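Local coordinates for protein amidase, hydantoinase/carbamoylase family (Paraburkholderia phymatum, PDB 6C0D) that probably hydrolyses N-carbamoyl-L-amino acids to the free amino acids, as a metal-dependent homodimeric amidase of the peptidase M20 family, at residues R202-S206 and W358-P362; K208-V213 and M380-P384; T214-G218 and F294-N298. One frame throughout, in Å; residues are numbered along the deposited sequence.

Interaction 1 of 3, residues R202-S206 and W358-P362; sequences RLEAS and WMHMP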
loop_
_atom_site.group_PDB
_atom_site.type_symbol
_atom_site.label_atom_id
_atom_site.label_comp_id
_atom_site.label_asym_id
_atom_site.label_seq_id
_atom_site.Cartn_x
_atom_site.Cartn_y
_atom_site.Cartn_z
ATOM N N ARG A 202 -13.638 11.840 -22.220
ATOM C CA ARG A 202 -13.682 13.198 -22.764
ATOM C C ARG A 202 -14.739 13.312 -23.854
ATOM O O ARG A 202 -15.602 14.201 -23.818
ATOM C CB ARG A 202 -12.316 13.612 -23.298
ATOM C CG ARG A 202 -12.331 14.903 -24.123
ATOM C CD ARG A 202 -12.555 16.141 -23.264
ATOM N NE ARG A 202 -11.316 16.628 -22.664
ATOM C CZ ARG A 202 -11.253 17.367 -21.557
ATOM N NH1 ARG A 202 -10.074 17.757 -21.087
ATOM N NH2 ARG A 202 -12.363 17.701 -20.908
ATOM N N LEU A 203 -14.711 12.402 -24.813
ATOM C CA LEU A 203 -15.752 12.370 -25.824
ATOM C C LEU A 203 -17.122 12.184 -25.179
ATOM O O LEU A 203 -18.058 12.945 -25.455
ATOM C CB LEU A 203 -15.413 11.265 -26.826
ATOM C CG LEU A 203 -15.923 11.365 -28.251
ATOM C CD1 LEU A 203 -15.724 12.734 -28.879
ATOM C CD2 LEU A 203 -15.310 10.273 -29.070
ATOM N N GLU A 204 -17.242 11.229 -24.243
ATOM C CA GLU A 204 -18.510 11.040 -23.533
ATOM C C GLU A 204 -18.883 12.260 -22.698
ATOM O O GLU A 204 -20.033 12.711 -22.719
ATOM C CB GLU A 204 -18.459 9.802 -22.635
ATOM C CG GLU A 204 -19.653 9.734 -21.674
ATOM C CD GLU A 204 -19.538 8.639 -20.628
ATOM O OE1 GLU A 204 -20.093 7.540 -20.848
ATOM O OE2 GLU A 204 -18.896 8.878 -19.585
ATOM N N ALA A 205 -17.932 12.801 -21.931
ATOM C CA ALA A 205 -18.254 13.946 -21.088
ATOM C C ALA A 205 -18.729 15.140 -21.904
ATOM O O ALA A 205 -19.517 15.950 -21.403
ATOM C CB ALA A 205 -17.052 14.347 -20.230
ATOM N N SER A 206 -18.248 15.283 -23.146
ATOM C CA SER A 206 -18.709 16.360 -24.014
ATOM C C SER A 206 -20.011 16.025 -24.730
ATOM O O SER A 206 -20.583 16.908 -25.374
ATOM C CB SER A 206 -17.626 16.706 -25.040
ATOM O OG SER A 206 -16.457 17.192 -24.395
ATOM N N TRP A 358 -18.895 16.703 -33.263
ATOM C CA TRP A 358 -17.519 16.224 -33.329
ATOM C C TRP A 358 -16.570 17.234 -32.692
ATOM O O TRP A 358 -16.898 18.419 -32.540
ATOM C CB TRP A 358 -17.098 15.942 -34.789
ATOM C CG TRP A 358 -16.936 17.190 -35.599
ATOM C CD1 TRP A 358 -17.919 17.885 -36.256
ATOM C CD2 TRP A 358 -15.712 17.912 -35.817
ATOM N NE1 TRP A 358 -17.372 19.008 -36.871
ATOM C CE2 TRP A 358 -16.023 19.040 -36.615
ATOM C CE3 TRP A 358 -14.385 17.715 -35.408
ATOM C CZ2 TRP A 358 -15.047 19.970 -37.021
ATOM C CZ3 TRP A 358 -13.407 18.640 -35.813
ATOM C CH2 TRP A 358 -13.750 19.759 -36.600
ATOM N N MET A 359 -15.381 16.759 -32.295
ATOM C CA MET A 359 -14.383 17.673 -31.734
ATOM C C MET A 359 -12.977 17.148 -32.001
ATOM O O MET A 359 -12.763 15.948 -32.173
ATOM C CB MET A 359 -14.546 17.868 -30.217
ATOM C CG MET A 359 -14.397 16.548 -29.428
ATOM S SD MET A 359 -14.870 16.632 -27.664
ATOM C CE MET A 359 -13.433 17.436 -27.001
ATOM N N HIS A 360 -12.013 18.069 -32.015
ATOM C CA HIS A 360 -10.609 17.689 -31.904
ATOM C C HIS A 360 -10.283 17.344 -30.454
ATOM O O HIS A 360 -10.826 17.938 -29.512
ATOM C CB HIS A 360 -9.685 18.833 -32.337
ATOM C CG HIS A 360 -9.668 19.089 -33.812
ATOM N ND1 HIS A 360 -10.438 20.062 -34.407
ATOM C CD2 HIS A 360 -8.931 18.529 -34.804
ATOM C CE1 HIS A 360 -10.201 20.075 -35.708
ATOM N NE2 HIS A 360 -9.287 19.155 -35.976
ATOM N N MET A 361 -9.351 16.407 -30.276
ATOM C CA MET A 361 -8.967 16.000 -28.921
ATOM C C MET A 361 -7.693 15.174 -28.983
ATOM O O MET A 361 -7.444 14.503 -29.987
ATOM C CB MET A 361 -10.080 15.161 -28.267
ATOM C CG MET A 361 -10.433 13.939 -29.143
ATOM S SD MET A 361 -11.838 12.996 -28.455
ATOM C CE MET A 361 -11.073 12.273 -27.007
ATOM N N PRO A 362 -6.875 15.184 -27.936
ATOM C CA PRO A 362 -5.740 14.262 -27.890
ATOM C C PRO A 362 -6.213 12.857 -27.562
ATOM O O PRO A 362 -7.320 12.652 -27.041
ATOM C CB PRO A 362 -4.879 14.829 -26.755
ATOM C CG PRO A 362 -5.938 15.392 -25.790
ATOM C CD PRO A 362 -6.982 16.001 -26.709
#
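The carbonyl oxygen of Arg202 accepts from two atoms of Ser206, four residues on, while the side chains around it rest on strand 358-363. Ser206 N meets Arg202 O at 2.9 Å, and Ser206 OG joins it at 3.2 Å from the opposite face of the carbonyl plane. That bond turns the hydroxyl toward Arg202 O, and OG also lies 3.7 Å from Met359 SD. Met359 and Met361, alternate residues of the strand, both reach toward the helix and both turn at their last torsion. The methyl of Met359 ends 4.0 Å from Arg202 CG, the two chains crossing at about a right angle, whereas Met361 runs past the arginine in the opposite direction and sets CE beside Arg202 CB and CG. Leu203, with CG anti to the backbone N (chi1 -154°), sends CD1 to within 3.9 Å of Met361 SD and 4.1 Å of Met359 CG. It also touches Phe382 and Pro384, so this short helix packs on two strands of the zinc-bearing part. Arg202 lends only its aliphatic part here; in the conformer described, its guanidinium forms a salt bridge with Asp266, and Pro237 of the second subunit packs on the same residue. No hydrogen bond crosses the seam, which is held by dispersion among thioether, methyl and methylene groups, with the serine hydroxyl donating to Arg202 O.

Interaction 2 of 3, residues K208-V213 and M380-P384; sequences KLIGVV and MLFVP. With EDO (1,2-ethanediol), chain J.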
loop_
_atom_site.group_PDB
_atom_site.type_symbol
_atom_site.label_atom_id
_atom_site.label_comp_id
_atom_site.label_asym_id
_atom_site.label_seq_id
_atom_site.Cartn_x
_atom_site.Cartn_y
_atom_site.Cartn_z
ATOM N N LYS A 208 -20.350 14.399 -27.302
ATOM C CA LYS A 208 -20.109 14.384 -28.742
ATOM C C LYS A 208 -19.985 12.941 -29.229
ATOM O O LYS A 208 -19.829 12.007 -28.444
ATOM C CB LYS A 208 -18.834 15.147 -29.100
ATOM C CG LYS A 208 -18.754 16.578 -28.622
ATOM C CD LYS A 208 -19.546 17.514 -29.501
ATOM C CE LYS A 208 -19.047 18.937 -29.318
ATOM N NZ LYS A 208 -19.973 19.933 -29.897
ATOM N N LEU A 209 -20.043 12.770 -30.552
ATOM C CA LEU A 209 -20.077 11.451 -31.161
ATOM C C LEU A 209 -18.793 11.080 -31.899
ATOM O O LEU A 209 -18.590 9.893 -32.174
ATOM C CB LEU A 209 -21.259 11.354 -32.142
ATOM C CG LEU A 209 -22.647 11.644 -31.514
ATOM C CD1 LEU A 209 -23.756 11.474 -32.563
ATOM C CD2 LEU A 209 -22.884 10.736 -30.298
ATOM N N ILE A 210 -17.963 12.055 -32.269
ATOM C CA ILE A 210 -16.803 11.808 -33.131
ATOM C C ILE A 210 -15.641 12.619 -32.602
ATOM O O ILE A 210 -15.782 13.828 -32.393
ATOM C CB ILE A 210 -17.067 12.216 -34.596
ATOM C CG1 ILE A 210 -18.214 11.399 -35.206
ATOM C CG2 ILE A 210 -15.756 12.109 -35.441
ATOM C CD1 ILE A 210 -17.907 9.916 -35.414
ATOM N N GLY A 211 -14.488 11.976 -32.415
ATOM C CA GLY A 211 -13.299 12.741 -32.048
ATOM C C GLY A 211 -12.226 12.636 -33.119
ATOM O O GLY A 211 -11.936 11.536 -33.610
ATOM N N VAL A 212 -11.652 13.771 -33.510
ATOM C CA VAL A 212 -10.531 13.803 -34.457
ATOM C C VAL A 212 -9.267 13.965 -33.628
ATOM O O VAL A 212 -9.086 14.999 -32.986
ATOM C CB VAL A 212 -10.676 14.958 -35.455
ATOM C CG1 VAL A 212 -9.423 15.029 -36.383
ATOM C CG2 VAL A 212 -11.967 14.798 -36.287
ATOM N N VAL A 213 -8.385 12.971 -33.656
ATOM C CA VAL A 213 -7.247 12.949 -32.729
ATOM C C VAL A 213 -6.137 13.890 -33.206
ATOM O O VAL A 213 -5.668 13.812 -34.352
ATOM C CB VAL A 213 -6.743 11.511 -32.544
ATOM C CG1 VAL A 213 -5.451 11.480 -31.703
ATOM C CG2 VAL A 213 -7.847 10.651 -31.840
ATOM N N MET A 380 -6.054 9.263 -36.419
ATOM C CA MET A 380 -7.006 8.445 -35.674
ATOM C C MET A 380 -8.362 9.130 -35.594
ATOM O O MET A 380 -8.457 10.357 -35.538
ATOM C CB MET A 380 -6.520 8.161 -34.235
ATOM C CG MET A 380 -5.252 7.323 -34.197
ATOM S SD MET A 380 -4.936 6.720 -32.503
ATOM C CE MET A 380 -6.142 5.386 -32.368
ATOM N N LEU A 381 -9.409 8.305 -35.530
ATOM C CA LEU A 381 -10.777 8.781 -35.370
ATOM C C LEU A 381 -11.381 8.043 -34.189
ATOM O O LEU A 381 -11.326 6.810 -34.155
ATOM C CB LEU A 381 -11.603 8.504 -36.637
ATOM C CG LEU A 381 -13.003 9.125 -36.639
ATOM C CD1 LEU A 381 -12.845 10.623 -36.920
ATOM C CD2 LEU A 381 -13.889 8.464 -37.689
ATOM N N PHE A 382 -11.969 8.783 -33.236
ATOM C CA PHE A 382 -12.554 8.189 -32.033
ATOM C C PHE A 382 -14.086 8.178 -32.098
ATOM O O PHE A 382 -14.700 9.109 -32.631
ATOM C CB PHE A 382 -12.146 8.966 -30.776
ATOM C CG PHE A 382 -10.769 8.628 -30.241
ATOM C CD1 PHE A 382 -10.012 7.606 -30.803
ATOM C CD2 PHE A 382 -10.235 9.352 -29.188
ATOM C CE1 PHE A 382 -8.752 7.303 -30.296
ATOM C CE2 PHE A 382 -8.977 9.040 -28.658
ATOM C CZ PHE A 382 -8.247 8.010 -29.217
ATOM N N VAL A 383 -14.676 7.113 -31.552
ATOM C CA VAL A 383 -16.104 7.073 -31.238
ATOM C C VAL A 383 -16.234 6.848 -29.741
ATOM O O VAL A 383 -15.350 6.248 -29.112
ATOM C CB VAL A 383 -16.861 5.984 -32.017
ATOM C CG1 VAL A 383 -16.825 6.280 -33.511
ATOM C CG2 VAL A 383 -16.318 4.598 -31.697
ATOM N N PRO A 384 -17.300 7.338 -29.105
ATOM C CA PRO A 384 -17.373 7.222 -27.647
ATOM C C PRO A 384 -17.662 5.794 -27.220
ATOM O O PRO A 384 -18.274 5.006 -27.947
ATOM C CB PRO A 384 -18.533 8.151 -27.258
ATOM C CG PRO A 384 -19.339 8.300 -28.500
ATOM C CD PRO A 384 -18.420 8.123 -29.657
HETATM C C1 EDO J . -22.000 10.519 -26.812
HETATM O O1 EDO J . -20.807 10.822 -26.075
HETATM C C2 EDO J . -22.771 9.360 -26.188
HETATM O O2 EDO J . -24.014 9.869 -25.675
HETATM O O HOH W 1 -6.382 12.119 -36.350
#
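Val213 and Phe382 set the pattern of this antiparallel strand pair: the CG2 methyl of the valine sits over the centre of the phenylalanine ring, 3.5 Å from its centroid and only 4° off the ring normal. The methyl therefore meets all six ring carbons almost equally, a CH-pi contact of nearly ideal form. Val213 CG2 lies anti to its carbonyl carbon because CG1 takes the place anti to N (chi1 174°), and the same methyl touches Met380 CB at 3.7 Å, the valine and methionine lying side by side. The end of Met380 leads away from strand 210-227, and its side chain packs against the zinc ligand His196. On the other face of the sheet Ile210 and Leu381 cross obliquely, Ile210 CG2 meeting Leu381 CD1 at 3.6 Å, with helix 399-419 packed on the leucine.

Between these two layers Gly211 and Phe382 form a hydrogen-bonded pair: Gly211 N gives a bond of 2.9 Å to Phe382 O, and Phe382 N returns one of 2.8 Å to Gly211 O, nearly straight at 175° and in the carbonyl plane. Val213 N adds a longer bond to Met380 O, and a water links Val213 O to Met380 N. At the far end Pro384 CD comes within 3.1 Å of Leu209 O, and an ethanediol, probably from the crystallisation liquor, donates to Lys208 O. Directional main-chain bonds thus set the register of a buried seam flanked by apolar side chains, while ring and methyl contacts pack the face that borders His196 and Glu198.

Interaction 3 of 3, residues T214-G218 and F294-N298; sequences TTIVG and FRDAN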
loop_
_atom_site.group_PDB
_atom_site.type_symbol
_atom_site.label_atom_id
_atom_site.label_comp_id
_atom_site.label_asym_id
_atom_site.label_seq_id
_atom_site.Cartn_x
_atom_site.Cartn_y
_atom_site.Cartn_z
ATOM N N THR A 214 -5.721 14.801 -32.323
ATOM C CA THR A 214 -4.644 15.743 -32.647
ATOM C C THR A 214 -3.275 15.110 -32.450
ATOM O O THR A 214 -2.393 15.201 -33.319
ATOM C CB THR A 214 -4.764 16.975 -31.747
ATOM O OG1 THR A 214 -4.853 16.530 -30.383
ATOM C CG2 THR A 214 -6.020 17.759 -32.102
ATOM N N THR A 215 -3.079 14.498 -31.285
ATOM C CA THR A 215 -1.774 14.065 -30.806
ATOM C C THR A 215 -2.004 12.890 -29.874
ATOM O O THR A 215 -2.962 12.901 -29.093
ATOM C CB THR A 215 -1.075 15.189 -30.022
ATOM O OG1 THR A 215 -0.987 16.361 -30.830
ATOM C CG2 THR A 215 0.329 14.770 -29.584
ATOM N N ILE A 216 -1.135 11.891 -29.953
ATOM C CA ILE A 216 -1.077 10.833 -28.946
ATOM C C ILE A 216 -0.111 11.281 -27.849
ATOM O O ILE A 216 1.040 11.626 -28.134
ATOM C CB ILE A 216 -0.645 9.507 -29.585
ATOM C CG1 ILE A 216 -1.689 9.093 -30.638
ATOM C CG2 ILE A 216 -0.458 8.417 -28.531
ATOM C CD1 ILE A 216 -1.276 7.861 -31.449
ATOM N N VAL A 217 -0.584 11.313 -26.597
ATOM C CA VAL A 217 0.180 11.990 -25.542
ATOM C C VAL A 217 1.478 11.240 -25.272
ATOM O O VAL A 217 1.578 10.022 -25.467
ATOM C CB VAL A 217 -0.641 12.117 -24.241
ATOM C CG1 VAL A 217 -1.864 13.038 -24.451
ATOM C CG2 VAL A 217 -1.060 10.729 -23.767
ATOM N N GLY A 218 2.507 11.991 -24.860
ATOM C CA GLY A 218 3.683 11.372 -24.288
ATOM C C GLY A 218 3.434 10.963 -22.843
ATOM O O GLY A 218 2.459 11.395 -22.224
ATOM N N PHE A 294 2.563 10.618 -15.511
ATOM C CA PHE A 294 1.911 11.798 -16.063
ATOM C C PHE A 294 2.024 11.778 -17.583
ATOM O O PHE A 294 2.896 11.119 -18.161
ATOM C CB PHE A 294 2.434 13.125 -15.468
ATOM C CG PHE A 294 3.934 13.326 -15.539
ATOM C CD1 PHE A 294 4.751 12.903 -14.492
ATOM C CD2 PHE A 294 4.515 14.018 -16.608
ATOM C CE1 PHE A 294 6.131 13.127 -14.523
ATOM C CE2 PHE A 294 5.907 14.246 -16.646
ATOM C CZ PHE A 294 6.709 13.802 -15.599
ATOM N N ARG A 295 1.077 12.467 -18.220
ATOM C CA ARG A 295 0.953 12.452 -19.677
ATOM C C ARG A 295 0.554 13.828 -20.166
ATOM O O ARG A 295 -0.196 14.540 -19.497
ATOM C CB ARG A 295 -0.104 11.446 -20.172
ATOM C CG ARG A 295 0.020 10.050 -19.557
ATOM C CD ARG A 295 -0.910 9.051 -20.258
ATOM N NE ARG A 295 -1.049 7.823 -19.471
ATOM C CZ ARG A 295 -1.350 6.633 -19.980
ATOM N NH1 ARG A 295 -1.539 6.498 -21.289
ATOM N NH2 ARG A 295 -1.439 5.569 -19.187
ATOM N N ASP A 296 1.034 14.181 -21.363
ATOM C CA ASP A 296 0.632 15.434 -21.970
ATOM C C ASP A 296 0.943 15.371 -23.465
ATOM O O ASP A 296 1.862 14.673 -23.891
ATOM C CB ASP A 296 1.347 16.624 -21.327
ATOM C CG ASP A 296 0.637 17.933 -21.600
ATOM O OD1 ASP A 296 -0.440 18.152 -20.993
ATOM O OD2 ASP A 296 1.121 18.726 -22.447
ATOM N N ALA A 297 0.169 16.117 -24.246
ATOM C CA ALA A 297 0.407 16.175 -25.690
ATOM C C ALA A 297 1.505 17.153 -26.079
ATOM O O ALA A 297 1.976 17.114 -27.227
ATOM C CB ALA A 297 -0.883 16.585 -26.408
ATOM N N ASN A 298 1.907 18.044 -25.168
ATOM C CA ASN A 298 2.836 19.117 -25.493
ATOM C C ASN A 298 4.233 18.754 -24.998
ATOM O O ASN A 298 4.443 18.659 -23.773
ATOM C CB ASN A 298 2.361 20.429 -24.862
ATOM C CG ASN A 298 3.189 21.634 -25.306
ATOM O OD1 ASN A 298 4.368 21.729 -25.009
ATOM N ND2 ASN A 298 2.557 22.563 -26.010
#
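A short antiparallel pairing, made where strand 210-227 is interrupted and strand 283-296 runs out, joins Gly218 to Asp296. Gly218 N reaches Asp296 O at 2.9 Å with an angle of 141° at the hydrogen, the donor standing above the carbonyl plane. Asp296 N answers to Gly218 O at 3.2 Å, also bent. Beside this second bond Arg295 CA approaches Gly218 O at 3.1 Å, a CA-H...O contact.

Val217 divides its two methyls between the neighbours of Asp296. CG1, anti to the carbonyl carbon (chi1 -65°), lies 3.7 Å from Ala297 N, while CG2 rests against Arg295 CB at 3.8 Å and also touches CD. The valine and the arginine cross at about a right angle. From CG the arginine runs on extended; Gln293 binds its NE, and NH1 forms a salt bridge to a bound HEPES molecule, probably from the crystallisation liquor. On the N-terminal side of Val217, Thr215 CG2 packs on Ala297 CB.

The carboxylate of Asp296 takes part in the turn that follows. Its OD2 accepts from Asn298 N at 2.9 Å, met from above the carboxylate plane, and also forms a salt bridge with Arg301 NH1, while OD1 is hydrogen-bonded to Thr267. This is an Asx turn, and it leads directly into helix 299-317, whose N-cap is Asn298 with OD1 bound to Arg301 N. The arrangement is that of a strand end passing through an Asx turn into a capped helix.

Strand 210-227 ties the three contacts together. Along the chain the segments come in the order 202-206, 208-213, 214-218, 294-298, 358-362 and 380-384, so interaction 1 begins just before this strand, and interactions 2 and 3 use successive parts of it. Strands 358-363 and 378-384 border it, the first parallel and the second antiparallel; Met359 N and O probably bond to Ile210 O and Val212 N, so interactions 1 and 2 lie only about 7 Å apart between centres. Interaction 3 is about 15 and 16 Å from them. One strand, interrupted near Val217, runs from the catalytic, zinc-bearing domain into what is probably the M20 dimerisation domain.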